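Local coordinates for protein Two-component sensor histidine kinase (Nostoc sp., PDB 6OZB) that probably serves as a bilin-binding phytochrome photoreceptor in a two-component signalling pathway, this GAF domain holding phycoerythrobilin in its pocket, at residues C[174-178]-C[179-183]; C[47-50]-C[51-54]; C[20-23]-C[24-28]. The protein carries 1 engineered substitution. One frame throughout, in Å; residues are numbered along the deposited sequence.

Contact 1 of 3, residues C[174-178]-C[179-183]; sequences RTVSE and DELEA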
ATOM      1  N   ARG C 174       0.636  14.002   8.519  1.00 18.71           N
ATOM      2  CA  ARG C 174       0.589  13.157   9.699  1.00 30.13           C
ATOM      3  C   ARG C 174       0.259  11.736   9.332  1.00 23.18           C
ATOM      4  O   ARG C 174      -0.154  11.466   8.210  1.00 29.93           O
ATOM      5  CB  ARG C 174      -0.397  13.693  10.721  1.00 36.85           C
ATOM      6  CG  ARG C 174      -1.776  13.868  10.226  1.00 33.69           C
ATOM      7  CD  ARG C 174      -2.612  14.487  11.343  1.00 31.90           C
ATOM      8  NE  ARG C 174      -4.015  14.173  11.225  1.00 50.05           N
ATOM      9  CZ  ARG C 174      -4.643  13.250  11.948  1.00 47.53           C
ATOM     10  NH1 ARG C 174      -3.987  12.531  12.854  1.00 37.71           N
ATOM     11  NH2 ARG C 174      -5.937  13.053  11.754  1.00 53.76           N
ATOM     12  N   THR C 175       0.544  10.836  10.262  1.00 20.60           N
ATOM     13  CA  THR C 175       0.183   9.424  10.124  1.00 25.40           C
ATOM     14  C   THR C 175      -1.109   9.187  10.867  1.00 26.09           C
ATOM     15  O   THR C 175      -1.374   9.834  11.871  1.00 28.53           O
ATOM     16  CB  THR C 175       1.255   8.491  10.677  1.00 28.22           C
ATOM     17  OG1 THR C 175       1.438   8.782  12.057  1.00 35.43           O
ATOM     18  CG2 THR C 175       2.566   8.662   9.926  1.00 31.73           C
ATOM     19  N   VAL C 176      -1.907   8.241  10.390  1.00 19.69           N
ATOM     20  CA  VAL C 176      -3.163   7.939  11.032  1.00 17.40           C
ATOM     21  C   VAL C 176      -3.206   6.468  11.354  1.00 20.31           C
ATOM     22  O   VAL C 176      -2.993   5.620  10.489  1.00 21.21           O
ATOM     23  CB  VAL C 176      -4.373   8.348  10.131  1.00 24.15           C
ATOM     24  CG1 VAL C 176      -5.696   7.980  10.798  1.00 20.43           C
ATOM     25  CG2 VAL C 176      -4.321   9.810   9.800  1.00 21.83           C
ATOM     26  N   SER C 177      -3.468   6.186  12.624  1.00 20.54           N
ATOM     27  CA  SER C 177      -3.493   4.833  13.150  1.00 22.31           C
ATOM     28  C   SER C 177      -4.879   4.218  13.110  1.00 21.06           C
ATOM     29  O   SER C 177      -5.889   4.915  13.007  1.00 21.64           O
ATOM     30  CB  SER C 177      -3.028   4.826  14.601  1.00 31.94           C
ATOM     31  OG  SER C 177      -4.034   5.412  15.431  1.00 30.54           O
ATOM     32  N   GLU C 178      -4.922   2.902  13.240  1.00 23.53           N
ATOM     33  CA  GLU C 178      -6.188   2.190  13.360  1.00 27.68           C
ATOM     34  C   GLU C 178      -7.004   2.702  14.528  1.00 31.95           C
ATOM     35  O   GLU C 178      -8.219   2.830  14.423  1.00 27.35           O
ATOM     36  CB  GLU C 178      -5.936   0.703  13.550  1.00 27.73           C
ATOM     37  CG  GLU C 178      -5.207   0.037  12.391  1.00 40.81           C
ATOM     38  CD  GLU C 178      -6.119  -0.257  11.214  1.00 57.05           C
ATOM     39  OE1 GLU C 178      -5.646  -0.901  10.250  1.00 65.10           O
ATOM     40  OE2 GLU C 178      -7.307   0.144  11.252  1.00 58.03           O
ATOM     41  N   ASP C 179      -6.335   3.007  15.634  1.00 25.45           N
ATOM     42  CA  ASP C 179      -7.026   3.467  16.834  1.00 27.37           C
ATOM     43  C   ASP C 179      -7.785   4.756  16.589  1.00 21.55           C
ATOM     44  O   ASP C 179      -8.880   4.948  17.124  1.00 24.23           O
ATOM     45  CB  ASP C 179      -6.042   3.662  17.986  1.00 35.47           C
ATOM     46  CG  ASP C 179      -5.649   2.355  18.656  1.00 50.13           C
ATOM     47  OD1 ASP C 179      -6.071   1.269  18.186  1.00 49.75           O
ATOM     48  OD2 ASP C 179      -4.923   2.424  19.673  1.00 51.98           O
ATOM     49  N   GLU C 180      -7.205   5.652  15.796  1.00 20.28           N
ATOM     50  CA  GLU C 180      -7.865   6.895  15.437  1.00 23.62           C
ATOM     51  C   GLU C 180      -9.061   6.629  14.541  1.00 20.03           C
ATOM     52  O   GLU C 180     -10.096   7.273  14.703  1.00 21.19           O
ATOM     53  CB  GLU C 180      -6.908   7.867  14.758  1.00 22.80           C
ATOM     54  CG  GLU C 180      -7.595   9.141  14.251  1.00 22.87           C
ATOM     55  CD  GLU C 180      -6.594  10.230  13.822  1.00 35.73           C
ATOM     56  OE1 GLU C 180      -5.449  10.231  14.319  1.00 33.56           O
ATOM     57  OE2 GLU C 180      -6.968  11.094  13.001  1.00 35.14           O
ATOM     58  N   LEU C 181      -8.960   5.679  13.618  1.00 19.79           N
ATOM     59  CA  LEU C 181     -10.135   5.382  12.803  1.00 24.79           C
ATOM     60  C   LEU C 181     -11.217   4.772  13.655  1.00 21.13           C
ATOM     61  O   LEU C 181     -12.385   5.030  13.422  1.00 20.82           O
ATOM     62  CB  LEU C 181      -9.866   4.419  11.647  1.00 20.27           C
ATOM     63  CG  LEU C 181      -9.055   4.876  10.463  1.00 24.57           C
ATOM     64  CD1 LEU C 181      -9.165   3.777   9.407  1.00 32.38           C
ATOM     65  CD2 LEU C 181      -9.564   6.205   9.938  1.00 25.77           C
ATOM     66  N   GLU C 182     -10.821   3.939  14.608  1.00 14.99           N
ATOM     67  CA  GLU C 182     -11.776   3.253  15.473  1.00 22.02           C
ATOM     68  C   GLU C 182     -12.523   4.309  16.287  1.00 23.46           C
ATOM     69  O   GLU C 182     -13.730   4.213  16.461  1.00 21.66           O
ATOM     70  CB  GLU C 182     -11.064   2.233  16.370  1.00 37.84           C
ATOM     71  CG  GLU C 182     -11.959   1.554  17.394  1.00 68.17           C
ATOM     72  CD  GLU C 182     -11.178   0.668  18.354  1.00 87.10           C
ATOM     73  OE1 GLU C 182     -10.180   0.050  17.925  1.00 96.25           O
ATOM     74  OE2 GLU C 182     -11.560   0.603  19.542  1.00 87.89           O
ATOM     75  N   ALA C 183     -11.808   5.326  16.767  1.00 18.61           N
ATOM     76  CA  ALA C 183     -12.432   6.434  17.487  1.00 20.65           C
ATOM     77  C   ALA C 183     -13.446   7.173  16.633  1.00 21.92           C
ATOM     78  O   ALA C 183     -14.554   7.448  17.084  1.00 21.21           O
ATOM     79  CB  ALA C 183     -11.380   7.405  17.980  1.00 22.60           C
TER
HETATM   80  O   HOH W   1      -3.352   8.334  14.486  1.00 33.29           O
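This is a local helix N-cap contact, reinforced by a salt bridge, at the point where the loop after strand 161-170 runs into helix 178-201 on the surface of the GAF domain. Ser177 is the N-cap residue. Its OG, held between the backbone N and the carbonyl carbon (chi1 72°), accepts from Glu180 N at 3.2 Å. The backbone bonds of the first turn follow, from Leu181 N to Ser177 O at 3.2 Å and from Glu182 N to Glu178 O at 2.8 Å. A direct capping box would bring the Glu180 carboxylate back to Ser177 N. Here a water stands between them, accepting from Ser177 N and donating to Glu180 OE1.

The same carboxylate also takes the guanidinium of Arg174. The two side chains arrive from opposite directions and meet end-on, guanidinium and carboxylate only 9° from coplanar. Arg174 NH2 lies 2.5 Å from Glu180 OE2, and Arg174 NH1 lies 3.1 Å from Glu180 OE1; both oxygens use their syn lone pairs, and the second bond is almost straight at 173°. Val176 sits between the two partners along the chain and packs on both: its CG2 lies above one face of the guanidinium, displaced toward the rim, while its CG1 comes within 3.9 Å of Glu180 CD, the two side chains crossing at about a right angle. Val176 and Leu181 also reach Val152 of strand 150-158 and Ile104 of strand 102-106, and Ser177 packs on Gln91 of the second subunit.

Two arginine nitrogens and a water thus fix the rotation of the Glu180 carboxylate, and the arginine, together with the positive end of the helix dipole, would probably favour its ionised form.

Contact 2 of 3, residues C[47-50]-C[51-54]; sequences LGTD and RVMI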
ATOM      1  N   LEU C  47      -9.056  14.641  18.348  1.00 19.93           N
ATOM      2  CA  LEU C  47      -8.176  14.273  17.247  1.00 21.16           C
ATOM      3  C   LEU C  47      -6.994  15.214  17.101  1.00 28.82           C
ATOM      4  O   LEU C  47      -5.940  14.821  16.609  1.00 21.62           O
ATOM      5  CB  LEU C  47      -8.965  14.244  15.945  1.00 20.51           C
ATOM      6  CG  LEU C  47     -10.177  13.343  15.866  1.00 30.01           C
ATOM      7  CD1 LEU C  47     -10.876  13.612  14.576  1.00 28.90           C
ATOM      8  CD2 LEU C  47      -9.761  11.893  15.951  1.00 23.29           C
ATOM      9  N   GLY C  48      -7.175  16.458  17.541  1.00 19.77           N
ATOM     10  CA  GLY C  48      -6.098  17.430  17.560  1.00 26.16           C
ATOM     11  C   GLY C  48      -5.771  18.075  16.222  1.00 22.77           C
ATOM     12  O   GLY C  48      -4.747  18.744  16.067  1.00 24.15           O
ATOM     13  N   THR C  49      -6.656  17.901  15.262  1.00 17.29           N
ATOM     14  CA  THR C  49      -6.429  18.387  13.914  1.00 18.60           C
ATOM     15  C   THR C  49      -6.942  19.814  13.740  1.00 21.58           C
ATOM     16  O   THR C  49      -7.725  20.307  14.567  1.00 19.30           O
ATOM     17  CB  THR C  49      -7.121  17.479  12.934  1.00 17.79           C
ATOM     18  OG1 THR C  49      -8.463  17.305  13.383  1.00 21.04           O
ATOM     19  CG2 THR C  49      -6.415  16.137  12.873  1.00 19.93           C
ATOM     20  N   ASP C  50      -6.545  20.462  12.648  1.00 18.17           N
ATOM     21  CA  ASP C  50      -6.829  21.885  12.474  1.00 15.58           C
ATOM     22  C   ASP C  50      -8.289  22.196  12.199  1.00 14.35           C
ATOM     23  O   ASP C  50      -8.731  23.272  12.536  1.00 17.98           O
ATOM     24  CB  ASP C  50      -6.011  22.472  11.333  1.00 18.21           C
ATOM     25  CG  ASP C  50      -4.510  22.515  11.609  1.00 18.42           C
ATOM     26  OD1 ASP C  50      -4.087  22.723  12.773  1.00 19.03           O
ATOM     27  OD2 ASP C  50      -3.750  22.359  10.611  1.00 18.77           O
ATOM     28  N   ARG C  51      -9.011  21.278  11.546  1.00 16.57           N
ATOM     29  CA  ARG C  51     -10.399  21.541  11.133  1.00 19.60           C
ATOM     30  C   ARG C  51     -11.163  20.231  11.080  1.00 19.83           C
ATOM     31  O   ARG C  51     -10.755  19.307  10.380  1.00 18.29           O
ATOM     32  CB  ARG C  51     -10.432  22.258   9.767  1.00 20.10           C
ATOM     33  CG  ARG C  51     -11.841  22.531   9.176  1.00 16.66           C
ATOM     34  CD  ARG C  51     -11.807  23.495   7.977  1.00 18.98           C
ATOM     35  NE  ARG C  51     -11.158  22.901   6.805  1.00 16.78           N
ATOM     36  CZ  ARG C  51     -10.715  23.579   5.754  1.00 21.48           C
ATOM     37  NH1 ARG C  51     -10.827  24.901   5.691  1.00 21.47           N
ATOM     38  NH2 ARG C  51     -10.125  22.926   4.761  1.00 20.18           N
ATOM     39  N   VAL C  52     -12.245  20.147  11.862  1.00 13.12           N
ATOM     40  CA  VAL C  52     -13.156  19.003  11.836  1.00 14.73           C
ATOM     41  C   VAL C  52     -14.517  19.539  11.446  1.00 17.13           C
ATOM     42  O   VAL C  52     -14.932  20.582  11.934  1.00 14.70           O
ATOM     43  CB  VAL C  52     -13.215  18.280  13.179  1.00 15.77           C
ATOM     44  CG1 VAL C  52     -14.298  17.212  13.207  1.00 15.64           C
ATOM     45  CG2 VAL C  52     -11.860  17.652  13.462  1.00 22.64           C
ATOM     46  N   MET C  53     -15.183  18.838  10.534  1.00 15.81           N
ATOM     47  CA  MET C  53     -16.487  19.262  10.010  1.00 13.34           C
ATOM     48  C   MET C  53     -17.449  18.101   9.960  1.00 18.21           C
ATOM     49  O   MET C  53     -17.031  16.953   9.819  1.00 18.22           O
ATOM     50  CB  MET C  53     -16.333  19.840   8.619  1.00 15.33           C
ATOM     51  CG  MET C  53     -15.373  20.994   8.554  1.00 27.36           C
ATOM     52  SD  MET C  53     -15.073  21.465   6.852  1.00 26.72           S
ATOM     53  CE  MET C  53     -14.214  20.025   6.289  1.00 23.92           C
ATOM     54  N   ILE C  54     -18.740  18.402  10.078  1.00 17.70           N
ATOM     55  CA  ILE C  54     -19.756  17.430   9.724  1.00 15.69           C
ATOM     56  C   ILE C  54     -20.461  17.964   8.480  1.00 16.40           C
ATOM     57  O   ILE C  54     -20.870  19.136   8.410  1.00 15.39           O
ATOM     58  CB  ILE C  54     -20.708  17.165  10.898  1.00 17.67           C
ATOM     59  CG1 ILE C  54     -19.911  16.432  11.981  1.00 26.44           C
ATOM     60  CG2 ILE C  54     -21.924  16.346  10.429  1.00 21.93           C
ATOM     61  CD1 ILE C  54     -20.674  15.995  13.151  1.00 37.63           C
TER
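No flat group faces another where Thr49 and Val52 touch: the meeting is of hydroxyl and methyl, the two side chains crossing at about a right angle with Thr49 OG1 3.4 Å from Val52 CG2. The planar groups at hand, the Asp50 carboxylate and the Arg51 guanidinium, are turned to other parts of the chain. Asp50 OD2 bonds to Ser171 OG, and Arg51 gives NH1 to Pro76 O and NH2 to His169 ND1, its chain bending at chi3 (68°) on the way. The Thr49 hydroxyl has its own polar partner in Ser168 OG, so that the valine methyl packs against an oxygen already engaged. Leu47 CD1 approaches the same methyl, Val52 CG2, at 4.3 Å.

Gly48, the first residue past helix 32-47 to leave helical angles, has a positive phi of 79°. After it the chain enters strand 51-57, which lies between strands 63-70 and 161-170 in the antiparallel sheet of the GAF domain, and does so through a classic beta bulge: Asp50 and Arg51 both stand opposite His169. Beyond the bulge the side chains alternate. Val52 and Ile54 pack against helix 32-47, through Val43 and Arg44 and through Ile36 and Thr40 respectively, whereas Met53 touches the bound phycoerythrobilin.

Contact 3 of 3, residues C[20-23]-C[24-28]; sequences RRIT and ARIRQ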
ATOM      1  N   ARG C  20     -19.875   9.743  25.732  1.00 16.12           N
ATOM      2  CA  ARG C  20     -20.732  10.023  26.876  1.00 16.68           C
ATOM      3  C   ARG C  20     -21.315  11.405  26.767  1.00 16.21           C
ATOM      4  O   ARG C  20     -22.456  11.619  27.124  1.00 16.31           O
ATOM      5  CB  ARG C  20     -19.972   9.875  28.190  1.00 17.77           C
ATOM      6  CG  ARG C  20     -19.682   8.419  28.598  1.00 24.60           C
ATOM      7  CD  ARG C  20     -19.249   8.312  30.027  1.00 27.76           C
ATOM      8  NE  ARG C  20     -18.001   9.021  30.294  1.00 25.64           N
ATOM      9  CZ  ARG C  20     -16.774   8.506  30.237  1.00 33.12           C
ATOM     10  NH1 ARG C  20     -16.581   7.240  29.916  1.00 34.29           N
ATOM     11  NH2 ARG C  20     -15.726   9.271  30.523  1.00 32.92           N
ATOM     12  N   ARG C  21     -20.528  12.353  26.261  1.00 16.34           N
ATOM     13  CA  ARG C  21     -21.008  13.717  26.180  1.00 15.60           C
ATOM     14  C   ARG C  21     -22.094  13.831  25.090  1.00 23.89           C
ATOM     15  O   ARG C  21     -23.044  14.583  25.239  1.00 19.88           O
ATOM     16  CB  ARG C  21     -19.842  14.658  25.928  1.00 17.62           C
ATOM     17  CG  ARG C  21     -18.940  14.847  27.154  1.00 18.08           C
ATOM     18  CD  ARG C  21     -17.722  15.729  26.784  1.00 19.24           C
ATOM     19  NE  ARG C  21     -16.776  15.856  27.893  1.00 25.77           N
ATOM     20  CZ  ARG C  21     -16.970  16.640  28.956  1.00 27.45           C
ATOM     21  NH1 ARG C  21     -18.077  17.363  29.065  1.00 31.34           N
ATOM     22  NH2 ARG C  21     -16.059  16.696  29.923  1.00 30.01           N
ATOM     23  N   ILE C  22     -21.987  13.072  24.005  1.00 18.33           N
ATOM     24  CA  ILE C  22     -23.059  13.057  23.010  1.00 15.66           C
ATOM     25  C   ILE C  22     -24.319  12.470  23.610  1.00 14.33           C
ATOM     26  O   ILE C  22     -25.397  13.011  23.441  1.00 16.56           O
ATOM     27  CB  ILE C  22     -22.691  12.240  21.727  1.00 16.09           C
ATOM     28  CG1 ILE C  22     -21.509  12.864  21.010  1.00 19.18           C
ATOM     29  CG2 ILE C  22     -23.872  12.183  20.771  1.00 17.45           C
ATOM     30  CD1 ILE C  22     -20.913  11.943  19.929  1.00 22.12           C
ATOM     31  N   THR C  23     -24.158  11.373  24.327  0.65 14.83           N
ATOM     32  CA  THR C  23     -25.282  10.693  24.916  0.65 17.55           C
ATOM     33  C   THR C  23     -26.011  11.618  25.901  0.65 23.20           C
ATOM     34  O   THR C  23     -27.231  11.640  25.942  0.65 19.48           O
ATOM     35  CB  THR C  23     -24.828   9.409  25.598  0.65 22.88           C
ATOM     36  OG1 THR C  23     -24.250   8.535  24.613  0.65 23.62           O
ATOM     37  CG2 THR C  23     -25.975   8.731  26.248  0.65 19.24           C
ATOM     38  N   ALA C  24     -25.263  12.417  26.655  1.00 19.13           N
ATOM     39  CA  ALA C  24     -25.861  13.335  27.615  1.00 19.15           C
ATOM     40  C   ALA C  24     -26.756  14.333  26.893  1.00 19.72           C
ATOM     41  O   ALA C  24     -27.831  14.673  27.389  1.00 20.20           O
ATOM     42  CB  ALA C  24     -24.797  14.056  28.412  1.00 20.45           C
ATOM     43  N   ARG C  25     -26.317  14.800  25.724  1.00 16.00           N
ATOM     44  CA  ARG C  25     -27.103  15.745  24.948  1.00 15.09           C
ATOM     45  C   ARG C  25     -28.390  15.136  24.409  1.00 21.47           C
ATOM     46  O   ARG C  25     -29.435  15.796  24.352  1.00 18.78           O
ATOM     47  CB  ARG C  25     -26.287  16.300  23.790  1.00 16.90           C
ATOM     48  CG  ARG C  25     -25.174  17.211  24.262  1.00 18.46           C
ATOM     49  CD  ARG C  25     -24.364  17.717  23.104  1.00 27.76           C
ATOM     50  NE  ARG C  25     -23.088  18.113  23.656  1.00 43.38           N
ATOM     51  CZ  ARG C  25     -21.926  17.535  23.363  1.00 32.15           C
ATOM     52  NH1 ARG C  25     -21.809  16.550  22.449  1.00 32.44           N
ATOM     53  NH2 ARG C  25     -20.862  17.966  23.982  1.00 41.38           N
ATOM     54  N   ILE C  26     -28.297  13.890  23.968  1.00 17.82           N
ATOM     55  CA  ILE C  26     -29.494  13.162  23.533  1.00 17.53           C
ATOM     56  C   ILE C  26     -30.489  13.060  24.689  1.00 21.83           C
ATOM     57  O   ILE C  26     -31.656  13.411  24.556  1.00 23.50           O
ATOM     58  CB  ILE C  26     -29.148  11.734  23.047  1.00 17.56           C
ATOM     59  CG1 ILE C  26     -28.277  11.760  21.805  1.00 20.80           C
ATOM     60  CG2 ILE C  26     -30.449  10.932  22.744  1.00 22.12           C
ATOM     61  CD1 ILE C  26     -27.697  10.377  21.469  1.00 19.44           C
ATOM     62  N   ARG C  27     -29.999  12.655  25.852  1.00 22.14           N
ATOM     63  CA  ARG C  27     -30.840  12.453  27.030  1.00 21.53           C
ATOM     64  C   ARG C  27     -31.492  13.731  27.526  1.00 19.87           C
ATOM     65  O   ARG C  27     -32.582  13.697  28.101  1.00 25.47           O
ATOM     66  CB  ARG C  27     -30.007  11.816  28.111  1.00 18.49           C
ATOM     67  CG  ARG C  27     -29.552  10.386  27.748  1.00 19.95           C
ATOM     68  CD  ARG C  27     -28.857   9.821  28.914  1.00 28.41           C
ATOM     69  NE  ARG C  27     -28.111   8.608  28.627  1.00 38.40           N
ATOM     70  CZ  ARG C  27     -27.301   8.042  29.510  1.00 38.66           C
ATOM     71  NH1 ARG C  27     -27.165   8.564  30.726  1.00 47.26           N
ATOM     72  NH2 ARG C  27     -26.654   6.940  29.185  1.00 55.72           N
ATOM     73  N   GLN C  28     -30.832  14.863  27.302  1.00 19.21           N
ATOM     74  CA  GLN C  28     -31.390  16.166  27.661  1.00 21.65           C
ATOM     75  C   GLN C  28     -32.378  16.721  26.604  1.00 19.16           C
ATOM     76  O   GLN C  28     -32.869  17.841  26.747  1.00 21.20           O
ATOM     77  CB  GLN C  28     -30.255  17.167  27.891  1.00 25.65           C
ATOM     78  CG  GLN C  28     -29.406  16.816  29.114  1.00 43.09           C
ATOM     79  CD  GLN C  28     -28.170  17.690  29.253  1.00 65.59           C
ATOM     80  OE1 GLN C  28     -27.765  18.380  28.313  1.00 64.58           O
ATOM     81  NE2 GLN C  28     -27.540  17.635  30.420  1.00 84.78           N
TER
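With CG set beside its own backbone N (chi1 -69°) and the chain extended from there to NE, Arg25 runs back along helix 12-27 and lays its guanidinium over the carbonyl of the preceding turn. Arg21 O lies over one face of the group, 3.7 Å from Arg25 CZ and offset toward the rim. That same oxygen takes only a weak backbone bond from Arg25 N, so the positive group above it probably adds some electrostatic attraction. Arg25 NH1 also comes within 4.0 Å of Ile22 CG1.

On the neighbouring side of the helix, Ile26 CG1 rests 3.5 Å from Ile22 O, and Ile26 CD1 reaches Ile22 CG2 at 4.3 Å. Backbone bonds support the turn, with Ile26 N to Ile22 O at 3.1 Å. The approach of the Arg27 side chain to Thr23 CG2 is less certain, since Thr23 is modelled in two conformers.

Arg25 NH2 makes a salt bridge with Glu42, and Arg25 and Ile22 both pack on Thr39, which joins this end of the helix to helix 32-47; Ile22 and Ile26 meet Gln190, and Ile26 also Ala194, on helix 178-201.

Overall arrangement
From the N terminus the order is contact 3, contact 2, contact 1, strictly in series: none nests within or crosses another. Each is one continuous stretch, so none closes a long loop. Contact 3 lies within helix 12-27, contact 2 carries the chain from helix 32-47 into strand 51-57, and contact 1 leads from the sheet into helix 178-201. Contacts 1 and 2 touch: Arg174 NH2 packs 3.3 Å from Thr49 CG2, and Glu180 CG lies 3.9 Å from Leu47 CD2. Contact 3 stays about 8 Å from both at the nearest atoms, yet it packs on helix 32-47, over a range overlapping the residues met by contact 2, and on helix 178-201 beyond the part in contact 1.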